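Local coordinates for 4-hydroxy-tetrahydrodipicolinate synthase (Methanocaldococcus jannaschii DSM 2661, PDB 2YXG), which probably catalyses the condensation of pyruvate with (S)-aspartate-beta-semialdehyde to give 4-hydroxy-tetrahydrodipicolinate, a step in lysine biosynthesis, at residues A[106-111]-A[137-142]; A[100-105]-A[132-137]; A[246-251]-A[262-267]; A[9-14]-A[39-44]; A[178-183]-A[196-201]. All blocks are in the same frame, centred on the assembly; numbering follows the deposited sequence.

Overall arrangement
Contacts 2, 4 and 5 all reach the eight-stranded parallel sheet that closes into the TIM barrel, while contacts 1 and 3 lie in the loops and helix ends beside it. Along the chain contact 4 comes first, then contacts 1 and 2, whose segments alternate, then contact 5 and last contact 3. Contacts 1 and 2 share Arg-137 and helix 135-138, their centres about 8 Å apart; contacts 3 and 4, centres about 10 Å apart, meet through Lys-251 and Asn-246. Contacts 3 and 5, about 27 Å apart between centres, lie on opposite sides of the chain's centre. A barrel thus gathers distant residues around the active site, Tyr-106 reaching into that of the second subunit.

Contact 1. Residues A[106-111]-A[137-142]; sequences YNKPTQ and RTAVNL
Gln-111 reaches Asn-141 because its CG lies anti to its own carbonyl carbon and the chain then folds at the next bond (chi2 -60°), turning the carboxamide across to segment 137-142. There NE2 donates to Asn-141 O over 2.7 Å in a somewhat bent bond, 143° at the hydrogen, with the oxygen a little out of the amide plane. OE1 meanwhile pairs with the backbone N of Glu-143 and with Thr-146 OG1, and these partners together fix the rotation of the amide. A leucine here would probably leave Asn-141 O without this donor and Glu-143 N without its side-chain acceptor, loosening the tie to the start of helix 111-124.

Lys-108 makes its contact with methylenes: CG lies 3.7 Å from Ala-139 CB, and farther along CE passes 3.5 Å from Ala-139 O. Next to this, Val-140 CG2 sits 3.5 Å from Pro-109 O. At the other end of the contact Thr-138 O has two donors, Tyr-106 N at 3.2 Å and a water that also accepts a weak bond from Lys-108 N. Thr-138 OG1 accepts from Val-140 N at 3.2 Å, an ST turn formed where Ala-139, with positive phi, ends helix 135-138.

Tyr-106 starts away from segment 137-142; its ring stacks on that of Tyr-105 of the second subunit, while its OH hydrogen-bonds OG1 of Thr-43 of that subunit. The arrangement is that of the dihydrodipicolinate synthase dimer interface, in which this tyrosine probably completes the proton relay of the neighbouring active site.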
# COMPACT_ATOMS: atom_id res chain seq x y z
N TYR A 106 -11.26 -12.06 4.40
CA TYR A 106 -11.69 -12.32 3.06
C TYR A 106 -13.04 -11.67 2.64
O TYR A 106 -13.09 -11.01 1.60
CB TYR A 106 -11.60 -13.82 2.77
CG TYR A 106 -12.42 -14.36 1.64
CD1 TYR A 106 -12.23 -13.92 0.29
CD2 TYR A 106 -13.37 -15.34 1.88
CE1 TYR A 106 -13.02 -14.42 -0.75
CE2 TYR A 106 -14.12 -15.89 0.84
CZ TYR A 106 -13.97 -15.42 -0.47
OH TYR A 106 -14.77 -16.02 -1.49
N ASN A 107 -14.10 -11.84 3.41
CA ASN A 107 -15.37 -11.24 3.02
C ASN A 107 -15.53 -9.73 3.23
O ASN A 107 -16.53 -9.13 2.76
CB ASN A 107 -16.58 -12.09 3.46
CG ASN A 107 -16.70 -12.27 4.95
OD1 ASN A 107 -15.86 -11.83 5.73
ND2 ASN A 107 -17.79 -12.96 5.36
N LYS A 108 -14.53 -9.12 3.90
CA LYS A 108 -14.38 -7.66 4.08
C LYS A 108 -15.63 -6.92 4.51
O LYS A 108 -16.10 -6.01 3.79
CB LYS A 108 -13.79 -6.94 2.84
CG LYS A 108 -12.35 -7.28 2.53
CD LYS A 108 -11.86 -6.69 1.22
CE LYS A 108 -11.42 -5.22 1.38
NZ LYS A 108 -10.68 -4.73 0.12
N PRO A 109 -16.16 -7.29 5.68
CA PRO A 109 -17.31 -6.52 6.18
C PRO A 109 -16.89 -5.10 6.49
O PRO A 109 -15.69 -4.81 6.62
CB PRO A 109 -17.71 -7.26 7.46
CG PRO A 109 -16.53 -7.96 7.86
CD PRO A 109 -15.81 -8.38 6.59
N THR A 110 -17.87 -4.21 6.50
CA THR A 110 -17.74 -2.80 6.89
C THR A 110 -17.57 -2.71 8.42
O THR A 110 -17.81 -3.68 9.15
CB THR A 110 -19.08 -2.09 6.53
OG1 THR A 110 -20.12 -2.65 7.33
CG2 THR A 110 -19.43 -2.30 5.00
N GLN A 111 -17.17 -1.55 8.91
CA GLN A 111 -17.11 -1.32 10.38
C GLN A 111 -18.37 -1.73 11.15
O GLN A 111 -18.28 -2.34 12.22
CB GLN A 111 -16.74 0.14 10.68
CG GLN A 111 -15.35 0.48 10.17
CD GLN A 111 -14.24 -0.40 10.82
OE1 GLN A 111 -14.19 -0.57 12.02
NE2 GLN A 111 -13.38 -0.97 10.00
N ARG A 137 -3.51 -9.90 7.06
CA ARG A 137 -4.12 -11.17 6.68
C ARG A 137 -5.60 -11.08 6.30
O ARG A 137 -6.09 -11.90 5.50
CB ARG A 137 -3.96 -12.22 7.79
CG ARG A 137 -2.53 -12.68 8.12
CD ARG A 137 -2.60 -13.55 9.40
NE ARG A 137 -1.30 -14.15 9.72
CZ ARG A 137 -0.81 -15.27 9.19
NH1 ARG A 137 -1.53 -15.97 8.32
NH2 ARG A 137 0.40 -15.72 9.57
N THR A 138 -6.33 -10.13 6.89
CA THR A 138 -7.80 -10.20 6.80
C THR A 138 -8.35 -9.32 5.69
O THR A 138 -9.50 -9.54 5.26
CB THR A 138 -8.49 -9.84 8.11
OG1 THR A 138 -8.11 -8.49 8.44
CG2 THR A 138 -8.08 -10.79 9.22
N ALA A 139 -7.57 -8.32 5.27
CA ALA A 139 -8.02 -7.28 4.30
C ALA A 139 -8.94 -6.22 4.98
O ALA A 139 -9.48 -5.35 4.31
CB ALA A 139 -8.75 -7.92 3.09
N VAL A 140 -9.11 -6.31 6.30
CA VAL A 140 -9.91 -5.33 7.00
C VAL A 140 -9.17 -4.79 8.25
O VAL A 140 -8.35 -5.48 8.88
CB VAL A 140 -11.30 -5.94 7.26
CG1 VAL A 140 -11.28 -6.94 8.46
CG2 VAL A 140 -12.33 -4.85 7.41
N ASN A 141 -9.43 -3.55 8.59
CA ASN A 141 -8.89 -2.96 9.78
C ASN A 141 -10.03 -2.59 10.73
O ASN A 141 -10.89 -1.80 10.37
CB ASN A 141 -8.04 -1.72 9.45
CG ASN A 141 -7.38 -1.09 10.73
OD1 ASN A 141 -6.79 -1.82 11.54
ND2 ASN A 141 -7.55 0.24 10.93
N LEU A 142 -10.04 -3.18 11.91
CA LEU A 142 -11.01 -2.80 12.93
C LEU A 142 -10.59 -1.46 13.56
O LEU A 142 -9.56 -1.37 14.22
CB LEU A 142 -11.04 -3.85 14.03
CG LEU A 142 -11.94 -3.62 15.27
CD1 LEU A 142 -13.48 -3.61 14.91
CD2 LEU A 142 -11.64 -4.67 16.26
O HOH W 1 -12.34 -9.19 5.74

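Contact 2. Residues A[100-105]-A[132-137]; sequences LSITPY and YNVPSR
Ile-102 pairs with Tyr-132 in parallel register, through backbone bonds made by its neighbours Ser-101 and Thr-103. Tyr-132 N donates to Ser-101 O at 3.0 Å, approaching from well above the carbonyl plane, whereas Thr-103 N, 3.0 Å from Tyr-132 O, comes nearly along the C=O direction of the tyrosine. The same oxygen also receives a CA-H...O contact from Ile-102 CA at 3.4 Å.

Apolar contacts gather on the face of the sheet that carries Ile-102 and Tyr-132. The two side chains run side by side in the same direction, with Ile-102 CG1 and Tyr-132 CG each anti to its backbone N, which brings Ile-102 CD1 to 3.7 Å from CD2 of the tyrosine ring. That methyl also touches Val-134 CG1 at 3.8 Å. From the other side of the ring plane, Leu-100 CD2 approaches Tyr-132 CD2 at 3.8 Å, oblique to the ring. An alanine in place of Leu-100 would probably open a gap beside the ring and allow Tyr-132 to shift.

The polar side chains are linked through a water: it donates to Asn-133 OD1 at 2.9 Å, accepts from Val-134 N and also meets Thr-103 OG1, while Asn-133 ND2 bonds Glu-162.

Backbone pairing and flanking methyls thus set the position of the Tyr-132 ring, which forms a cation-pi pair with Lys-161, so that the predicted proton donor/acceptor stands close to the predicted Schiff-base lysine.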
# COMPACT_ATOMS: atom_id res chain seq x y z
N LEU A 100 -10.52 -15.70 21.98
CA LEU A 100 -9.93 -14.83 20.97
C LEU A 100 -10.78 -14.91 19.70
O LEU A 100 -11.07 -16.01 19.19
CB LEU A 100 -8.49 -15.24 20.66
CG LEU A 100 -7.84 -14.27 19.65
CD1 LEU A 100 -6.88 -13.29 20.33
CD2 LEU A 100 -7.23 -15.02 18.49
N SER A 101 -11.13 -13.74 19.18
CA SER A 101 -12.08 -13.65 18.09
C SER A 101 -11.56 -12.68 16.96
O SER A 101 -11.54 -11.45 17.11
CB SER A 101 -13.43 -13.22 18.66
OG SER A 101 -14.42 -13.23 17.65
N ILE A 102 -11.11 -13.23 15.85
CA ILE A 102 -10.50 -12.44 14.77
C ILE A 102 -11.58 -11.72 13.96
O ILE A 102 -12.72 -12.24 13.78
CB ILE A 102 -9.63 -13.38 13.84
CG1 ILE A 102 -8.72 -12.58 12.88
CG2 ILE A 102 -10.53 -14.42 13.12
CD1 ILE A 102 -7.57 -13.42 12.22
N THR A 103 -11.26 -10.51 13.47
CA THR A 103 -12.13 -9.87 12.52
C THR A 103 -12.28 -10.87 11.34
O THR A 103 -11.27 -11.42 10.87
CB THR A 103 -11.55 -8.55 11.99
OG1 THR A 103 -10.41 -8.85 11.17
CG2 THR A 103 -11.10 -7.58 13.17
N PRO A 104 -13.52 -11.09 10.85
CA PRO A 104 -13.75 -11.87 9.61
C PRO A 104 -12.79 -11.46 8.50
O PRO A 104 -12.60 -10.27 8.26
CB PRO A 104 -15.17 -11.45 9.22
CG PRO A 104 -15.86 -11.35 10.57
CD PRO A 104 -14.80 -10.61 11.42
N TYR A 105 -12.24 -12.45 7.82
CA TYR A 105 -11.19 -12.25 6.82
C TYR A 105 -11.88 -12.52 5.49
O TYR A 105 -12.95 -13.13 5.48
CB TYR A 105 -10.03 -13.27 7.04
CG TYR A 105 -10.55 -14.58 7.54
CD1 TYR A 105 -10.98 -15.57 6.66
CD2 TYR A 105 -10.69 -14.80 8.92
CE1 TYR A 105 -11.50 -16.79 7.16
CE2 TYR A 105 -11.24 -15.98 9.42
CZ TYR A 105 -11.64 -16.97 8.55
OH TYR A 105 -12.15 -18.18 9.04
N TYR A 132 -9.20 -9.73 17.79
CA TYR A 132 -7.90 -9.83 17.10
C TYR A 132 -7.98 -9.11 15.75
O TYR A 132 -8.79 -9.45 14.90
CB TYR A 132 -7.53 -11.29 16.93
CG TYR A 132 -6.25 -11.57 16.16
CD1 TYR A 132 -5.22 -10.61 16.04
CD2 TYR A 132 -6.04 -12.83 15.59
CE1 TYR A 132 -4.07 -10.88 15.34
CE2 TYR A 132 -4.86 -13.12 14.91
CZ TYR A 132 -3.88 -12.15 14.79
OH TYR A 132 -2.71 -12.43 14.12
N ASN A 133 -7.17 -8.07 15.59
CA ASN A 133 -7.11 -7.30 14.37
C ASN A 133 -5.76 -7.55 13.69
O ASN A 133 -4.70 -7.37 14.29
CB ASN A 133 -7.30 -5.78 14.69
CG ASN A 133 -7.28 -4.89 13.43
OD1 ASN A 133 -8.01 -5.15 12.45
ND2 ASN A 133 -6.47 -3.83 13.47
N VAL A 134 -5.79 -7.96 12.42
CA VAL A 134 -4.51 -8.20 11.68
C VAL A 134 -4.77 -7.94 10.22
O VAL A 134 -4.90 -8.87 9.42
CB VAL A 134 -3.90 -9.64 11.97
CG1 VAL A 134 -4.93 -10.76 11.63
CG2 VAL A 134 -2.54 -9.87 11.29
N PRO A 135 -4.88 -6.68 9.86
CA PRO A 135 -5.27 -6.32 8.50
C PRO A 135 -4.41 -6.96 7.39
O PRO A 135 -4.90 -7.12 6.27
CB PRO A 135 -5.09 -4.79 8.45
CG PRO A 135 -4.72 -4.37 9.81
CD PRO A 135 -4.60 -5.52 10.72
N SER A 136 -3.14 -7.29 7.66
CA SER A 136 -2.29 -7.81 6.60
C SER A 136 -2.78 -9.22 6.18
O SER A 136 -2.50 -9.69 5.07
CB SER A 136 -0.83 -7.85 7.06
OG SER A 136 -0.70 -8.74 8.15
N ARG A 137 -3.51 -9.90 7.06
CA ARG A 137 -4.12 -11.17 6.68
C ARG A 137 -5.60 -11.08 6.30
O ARG A 137 -6.09 -11.90 5.50
CB ARG A 137 -3.96 -12.22 7.79
CG ARG A 137 -2.53 -12.68 8.12
CD ARG A 137 -2.60 -13.55 9.40
NE ARG A 137 -1.30 -14.15 9.72
CZ ARG A 137 -0.81 -15.27 9.19
NH1 ARG A 137 -1.53 -15.97 8.32
NH2 ARG A 137 0.40 -15.72 9.57
O HOH W 2 -7.95 -7.61 10.99

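Contact 3. Residues A[246-251]-A[262-267]; sequences NPIPVK and GELRLP
Leu-264 and Gly-262 belong to an extended loop that passes the first turn of helix 248-256, with CA of Leu-264 7.1 Å from CA of Ile-248 and CA of Gly-262 7.3 Å from CA of Lys-251. Pro-247, preceded by a cis peptide bond, takes the N-cap position of the helix. Leu-264 turns its side chain into this start: CD1 meets Ile-248 CG1 at 4.0 Å, the two chains crossing at about a right angle, and CD2 packs against Lys-251 CD at 3.6 Å while lying 4.3 Å from Pro-247 CG.

Lys-251 slides past Leu-264 in the opposite direction, its methylenes covering the leucine and its tip reaching beyond. NZ donates to Glu-263 O at 2.8 Å, tilted some 30° from the carbonyl plane. It also forms a salt bridge with Glu-46 and a bond to Thr-11 O, so the buried ammonium is gripped from several sides and its charge is probably well balanced.

The pairing joins the beginning of helix 248-256 to the loop that leads on to helix 273-286. Arg-265, a little farther along that loop, lies by Phe-13 of strand 13-14 as a cation-pi pair, and Leu-266 and Pro-267 face the second subunit.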
# COMPACT_ATOMS: atom_id res chain seq x y z
N ASN A 246 4.01 -17.28 9.24
CA ASN A 246 3.58 -17.96 10.48
C ASN A 246 2.36 -18.90 10.23
O ASN A 246 1.41 -18.49 9.52
CB ASN A 246 3.20 -16.91 11.52
CG ASN A 246 2.76 -17.52 12.83
OD1 ASN A 246 3.50 -18.28 13.46
ND2 ASN A 246 1.56 -17.19 13.26
N PRO A 247 2.36 -20.14 10.78
CA PRO A 247 3.39 -20.79 11.59
C PRO A 247 4.48 -21.68 10.89
O PRO A 247 5.04 -22.58 11.54
CB PRO A 247 2.55 -21.67 12.50
CG PRO A 247 1.47 -22.17 11.57
CD PRO A 247 1.16 -21.00 10.66
N ILE A 248 4.79 -21.43 9.63
CA ILE A 248 5.83 -22.24 9.00
C ILE A 248 7.17 -22.18 9.77
O ILE A 248 7.71 -23.22 10.13
CB ILE A 248 6.04 -21.88 7.53
CG1 ILE A 248 4.81 -22.28 6.71
CG2 ILE A 248 7.37 -22.58 7.04
CD1 ILE A 248 4.65 -21.49 5.36
N PRO A 249 7.69 -20.98 10.02
CA PRO A 249 8.94 -20.83 10.76
C PRO A 249 8.90 -21.37 12.20
O PRO A 249 9.82 -22.07 12.60
CB PRO A 249 9.19 -19.31 10.73
CG PRO A 249 8.43 -18.81 9.51
CD PRO A 249 7.17 -19.66 9.60
N VAL A 250 7.90 -21.04 12.98
CA VAL A 250 7.82 -21.55 14.34
C VAL A 250 7.74 -23.07 14.39
O VAL A 250 8.42 -23.68 15.19
CB VAL A 250 6.72 -20.86 15.23
CG1 VAL A 250 5.28 -21.25 14.82
CG2 VAL A 250 6.96 -21.17 16.70
N LYS A 251 6.97 -23.69 13.51
CA LYS A 251 6.97 -25.16 13.52
C LYS A 251 8.35 -25.73 13.06
O LYS A 251 8.84 -26.74 13.55
CB LYS A 251 5.82 -25.66 12.66
CG LYS A 251 5.00 -26.77 13.30
CD LYS A 251 3.75 -27.20 12.43
CE LYS A 251 2.65 -27.64 13.36
NZ LYS A 251 1.60 -28.45 12.69
N GLY A 262 5.90 -31.58 14.26
CA GLY A 262 5.61 -32.27 13.02
C GLY A 262 5.31 -31.39 11.79
O GLY A 262 5.84 -30.27 11.64
N GLU A 263 4.46 -31.91 10.90
CA GLU A 263 4.29 -31.34 9.57
C GLU A 263 3.30 -30.18 9.59
O GLU A 263 2.47 -30.06 10.52
CB GLU A 263 3.75 -32.40 8.60
CG GLU A 263 4.45 -33.80 8.64
CD GLU A 263 5.97 -33.81 8.34
OE1 GLU A 263 6.42 -33.05 7.42
OE2 GLU A 263 6.71 -34.61 9.03
N LEU A 264 3.36 -29.37 8.53
CA LEU A 264 2.35 -28.38 8.27
C LEU A 264 1.31 -28.95 7.34
O LEU A 264 1.59 -29.85 6.53
CB LEU A 264 3.00 -27.12 7.67
CG LEU A 264 3.99 -26.45 8.63
CD1 LEU A 264 5.32 -26.05 7.90
CD2 LEU A 264 3.36 -25.30 9.38
N ARG A 265 0.08 -28.46 7.47
CA ARG A 265 -1.01 -28.91 6.62
C ARG A 265 -1.18 -28.00 5.42
O ARG A 265 -1.15 -26.77 5.56
CB ARG A 265 -2.30 -28.94 7.43
CG ARG A 265 -2.46 -30.26 8.21
CD ARG A 265 -3.86 -30.38 8.82
NE ARG A 265 -3.94 -31.60 9.62
CZ ARG A 265 -4.98 -31.95 10.38
NH1 ARG A 265 -6.03 -31.12 10.51
NH2 ARG A 265 -4.92 -33.11 11.03
N LEU A 266 -1.39 -28.58 4.25
CA LEU A 266 -1.58 -27.76 3.06
C LEU A 266 -2.78 -26.84 3.28
O LEU A 266 -3.82 -27.26 3.86
CB LEU A 266 -1.71 -28.58 1.76
CG LEU A 266 -0.45 -29.34 1.35
CD1 LEU A 266 -0.74 -30.47 0.30
CD2 LEU A 266 0.62 -28.34 0.88
N PRO A 267 -2.67 -25.60 2.74
CA PRO A 267 -1.65 -25.13 1.80
C PRO A 267 -0.31 -24.65 2.37
O PRO A 267 0.57 -24.19 1.60
CB PRO A 267 -2.37 -24.02 1.04
CG PRO A 267 -3.27 -23.46 2.07
CD PRO A 267 -3.67 -24.57 3.01

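Contact 4. Residues A[9-14]-A[39-44]; sequences IITPFK and VAVGTT
Ile-9 and Ile-10 approach segment 39-44 at different points of their side chains. Ile-9 places CG1 between its backbone N and carbonyl carbon (chi1 60°), a crowded position that lays this methylene 3.3 Å from Val-39 O and 4.1 Å from Ala-40 CA. Its backbone N donates to the same Val-39 O at 3.1 Å, in the plane of the carbonyl, so side chain and main chain of one residue meet one oxygen. Helix 20-32, through Leu-23 and Leu-30, packs on the isoleucine as well. Ile-10 leads largely away, yet the side chains of Ile-10 and Thr-44 cross obliquely, CG2 to CG2 at 3.9 Å. Thr-44 keeps its OG1 on another side, where Asn-246 ND2 bonds it.

This is the C-terminal rim of the TIM barrel, where the chain leaving strand 37-40 carries the predicted relay residue Thr-43 and the predicted pyruvate-binding Thr-44, and the chain leaving strand 4-7 runs alongside.

Waters fill in where the two segments separate. One donates to Ile-9 O and Val-39 O while accepting from Gly-42 N; a second donates to Ile-9 O and to Thr-11 OG1 and accepts from Val-41 N at 2.8 Å. A third links Thr-11 N, 2.9 Å away, to Thr-44 O. Thr-11 OG1 further bonds the backbone O of Gly-45. Within segment 9-14, Thr-11 O stands 3.7 Å above the plane of the Phe-13 ring, over its centre.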
# COMPACT_ATOMS: atom_id res chain seq x y z
N ILE A 9 -0.14 -21.08 20.68
CA ILE A 9 0.49 -22.38 20.55
C ILE A 9 0.24 -23.01 19.22
O ILE A 9 -0.84 -22.82 18.60
CB ILE A 9 0.12 -23.37 21.67
CG1 ILE A 9 -1.39 -23.64 21.70
CG2 ILE A 9 0.76 -22.90 23.01
CD1 ILE A 9 -1.78 -24.98 22.36
N ILE A 10 1.26 -23.73 18.74
CA ILE A 10 1.05 -24.53 17.57
C ILE A 10 0.19 -25.73 17.91
O ILE A 10 0.06 -26.13 19.07
CB ILE A 10 2.38 -25.00 16.96
CG1 ILE A 10 3.10 -25.95 17.95
CG2 ILE A 10 3.20 -23.77 16.56
CD1 ILE A 10 3.86 -27.08 17.28
N THR A 11 -0.41 -26.29 16.87
CA THR A 11 -1.04 -27.61 16.96
C THR A 11 -0.03 -28.63 16.35
O THR A 11 0.14 -28.67 15.14
CB THR A 11 -2.43 -27.64 16.23
OG1 THR A 11 -3.29 -26.61 16.75
CG2 THR A 11 -3.14 -28.99 16.40
N PRO A 12 0.62 -29.45 17.17
CA PRO A 12 1.56 -30.44 16.61
C PRO A 12 0.80 -31.63 16.03
O PRO A 12 -0.25 -32.00 16.57
CB PRO A 12 2.40 -30.86 17.81
CG PRO A 12 1.65 -30.41 19.04
CD PRO A 12 0.50 -29.56 18.64
N PHE A 13 1.29 -32.18 14.92
CA PHE A 13 0.72 -33.32 14.25
C PHE A 13 1.72 -34.52 14.27
O PHE A 13 2.95 -34.34 14.18
CB PHE A 13 0.34 -32.97 12.78
CG PHE A 13 -0.62 -31.79 12.62
CD1 PHE A 13 -1.89 -31.77 13.26
CD2 PHE A 13 -0.27 -30.68 11.79
CE1 PHE A 13 -2.77 -30.67 13.11
CE2 PHE A 13 -1.15 -29.56 11.62
CZ PHE A 13 -2.40 -29.54 12.30
N LYS A 14 1.18 -35.73 14.43
CA LYS A 14 1.94 -36.98 14.28
C LYS A 14 1.06 -37.92 13.48
O LYS A 14 -0.09 -38.17 13.82
CB LYS A 14 2.30 -37.64 15.63
CG LYS A 14 3.76 -37.45 16.10
CD LYS A 14 4.28 -36.01 15.61
CE LYS A 14 4.85 -35.05 16.72
NZ LYS A 14 4.30 -33.62 16.71
N VAL A 39 -3.00 -19.36 24.22
CA VAL A 39 -3.94 -19.16 23.16
C VAL A 39 -4.02 -20.43 22.28
O VAL A 39 -3.05 -20.75 21.56
CB VAL A 39 -3.58 -17.89 22.35
CG1 VAL A 39 -4.64 -17.61 21.32
CG2 VAL A 39 -3.41 -16.70 23.28
N ALA A 40 -5.16 -21.14 22.33
CA ALA A 40 -5.31 -22.38 21.55
C ALA A 40 -6.05 -22.17 20.26
O ALA A 40 -7.05 -21.43 20.19
CB ALA A 40 -6.04 -23.49 22.37
N VAL A 41 -5.59 -22.90 19.24
CA VAL A 41 -6.24 -22.97 17.94
C VAL A 41 -6.55 -21.58 17.32
O VAL A 41 -7.68 -21.35 16.87
CB VAL A 41 -7.51 -23.90 17.94
CG1 VAL A 41 -7.18 -25.33 18.33
CG2 VAL A 41 -8.61 -23.39 18.83
N GLY A 42 -5.57 -20.67 17.36
CA GLY A 42 -5.59 -19.44 16.53
C GLY A 42 -4.78 -19.75 15.28
O GLY A 42 -4.53 -20.92 14.97
N THR A 43 -4.37 -18.70 14.56
CA THR A 43 -3.62 -18.84 13.32
C THR A 43 -2.35 -19.68 13.49
O THR A 43 -2.08 -20.55 12.71
CB THR A 43 -3.21 -17.46 12.76
OG1 THR A 43 -4.35 -16.60 12.78
CG2 THR A 43 -2.70 -17.60 11.29
N THR A 44 -1.58 -19.41 14.53
CA THR A 44 -0.35 -20.17 14.78
C THR A 44 -0.67 -21.68 14.97
O THR A 44 0.12 -22.55 14.56
CB THR A 44 0.41 -19.56 15.98
OG1 THR A 44 0.49 -18.11 15.81
CG2 THR A 44 1.79 -20.14 16.09
O HOH W 3 -2.78 -20.93 18.73
O HOH W 4 -3.33 -24.58 18.88
O HOH W 5 0.23 -25.30 14.23

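Contact 5. Residues A[178-183]-A[196-201]; sequences KITVLS and GGKGVI
Leu-182 lays its CD2 over the backbone of Gly-199, 3.8 Å from the N of that glycine, and turns its other methyl, CD1, to within 4.0 Å of Ile-201 CD1. A side chain at Gly-199 would point to this same face and come close to CD2, while at Gly-197 a beta carbon would press on Val-181 O. On the opposite face Val-200 has CG1 between the backbone N and the carbonyl carbon (chi1 50°), which puts CG2 anti to the N and 3.3 Å from Ser-183 O, its CB lying beside that of the serine. Thr-180 CG2 meets Lys-198 CG at 3.6 Å, the two chains crossing at about a right angle; Ser-183 OG turns to Asn-185 O and Thr-189.

The strands pair in parallel. Ser-183 N donates to Gly-199 O at 2.9 Å and Ile-201 N returns a bond to Ser-183 O at 3.0 Å. One step back, Val-181 O takes its donor from Lys-198 N at 3.0 Å, while Gly-199 N is 4.1 Å from the same oxygen, and a water bridges Val-181 N to Gly-196 O. The short strand axes cross at 55°, a marked twist.

Strand 180-183, helix 189-194 and strand 199-202 make a beta-alpha-beta unit of the TIM barrel, with Gly-196 closing the helix in a Schellman motif and Ile-201 delivered to the predicted pyruvate pocket beside Lys-161.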
# COMPACT_ATOMS: atom_id res chain seq x y z
N LYS A 178 -10.74 2.28 26.45
CA LYS A 178 -10.87 1.50 27.65
C LYS A 178 -11.10 0.05 27.20
O LYS A 178 -12.20 -0.53 27.37
CB LYS A 178 -12.00 1.97 28.55
CG LYS A 178 -12.20 3.49 28.67
CD LYS A 178 -13.72 3.77 28.74
CE LYS A 178 -14.45 3.27 27.47
NZ LYS A 178 -14.27 4.18 26.30
N ILE A 179 -10.08 -0.50 26.54
CA ILE A 179 -9.86 -1.92 26.49
C ILE A 179 -8.38 -2.05 26.77
O ILE A 179 -7.62 -1.12 26.55
CB ILE A 179 -10.17 -2.55 25.09
CG1 ILE A 179 -9.92 -1.56 23.97
CG2 ILE A 179 -11.60 -3.00 25.00
CD1 ILE A 179 -8.52 -1.43 23.56
N THR A 180 -7.98 -3.23 27.23
CA THR A 180 -6.58 -3.60 27.28
C THR A 180 -6.01 -3.83 25.88
O THR A 180 -6.64 -4.51 25.02
CB THR A 180 -6.44 -4.85 28.09
OG1 THR A 180 -7.03 -4.60 29.37
CG2 THR A 180 -4.99 -5.25 28.27
N VAL A 181 -4.86 -3.23 25.60
CA VAL A 181 -4.17 -3.56 24.35
C VAL A 181 -3.14 -4.66 24.58
O VAL A 181 -2.30 -4.50 25.45
CB VAL A 181 -3.52 -2.31 23.67
CG1 VAL A 181 -2.68 -2.73 22.44
CG2 VAL A 181 -4.59 -1.24 23.32
N LEU A 182 -3.24 -5.76 23.82
CA LEU A 182 -2.15 -6.76 23.72
C LEU A 182 -1.43 -6.64 22.35
O LEU A 182 -2.06 -6.43 21.31
CB LEU A 182 -2.65 -8.20 23.91
CG LEU A 182 -3.46 -8.42 25.21
CD1 LEU A 182 -4.25 -9.74 25.22
CD2 LEU A 182 -2.57 -8.28 26.47
N SER A 183 -0.11 -6.77 22.37
CA SER A 183 0.62 -6.81 21.13
C SER A 183 0.32 -8.04 20.31
O SER A 183 0.34 -9.20 20.81
CB SER A 183 2.12 -6.71 21.38
OG SER A 183 2.80 -6.80 20.14
N GLY A 196 1.62 1.78 26.64
CA GLY A 196 0.64 1.37 27.67
C GLY A 196 -0.05 0.01 27.44
O GLY A 196 -1.04 -0.32 28.12
N GLY A 197 0.41 -0.77 26.45
CA GLY A 197 -0.15 -2.11 26.29
C GLY A 197 0.25 -2.97 27.51
O GLY A 197 1.25 -2.67 28.19
N LYS A 198 -0.43 -4.09 27.71
CA LYS A 198 -0.24 -4.89 28.88
C LYS A 198 0.31 -6.26 28.67
O LYS A 198 0.42 -7.00 29.63
CB LYS A 198 -1.59 -5.06 29.59
CG LYS A 198 -2.18 -3.76 30.01
CD LYS A 198 -1.24 -3.03 30.93
CE LYS A 198 -1.90 -1.72 31.44
NZ LYS A 198 -1.18 -1.34 32.66
N GLY A 199 0.65 -6.62 27.44
CA GLY A 199 1.32 -7.91 27.18
C GLY A 199 1.27 -8.24 25.69
O GLY A 199 1.22 -7.34 24.85
N VAL A 200 1.33 -9.53 25.36
CA VAL A 200 1.44 -9.94 23.99
C VAL A 200 0.86 -11.33 23.84
O VAL A 200 0.89 -12.14 24.78
CB VAL A 200 2.97 -9.90 23.51
CG1 VAL A 200 3.86 -10.63 24.50
CG2 VAL A 200 3.19 -10.44 22.05
N ILE A 201 0.31 -11.58 22.65
CA ILE A 201 -0.00 -12.91 22.21
C ILE A 201 1.06 -13.20 21.16
O ILE A 201 1.15 -12.51 20.15
CB ILE A 201 -1.46 -13.07 21.73
CG1 ILE A 201 -2.38 -12.97 22.95
CG2 ILE A 201 -1.62 -14.46 20.99
CD1 ILE A 201 -3.86 -12.73 22.64
O HOH W 6 -3.48 -1.40 27.48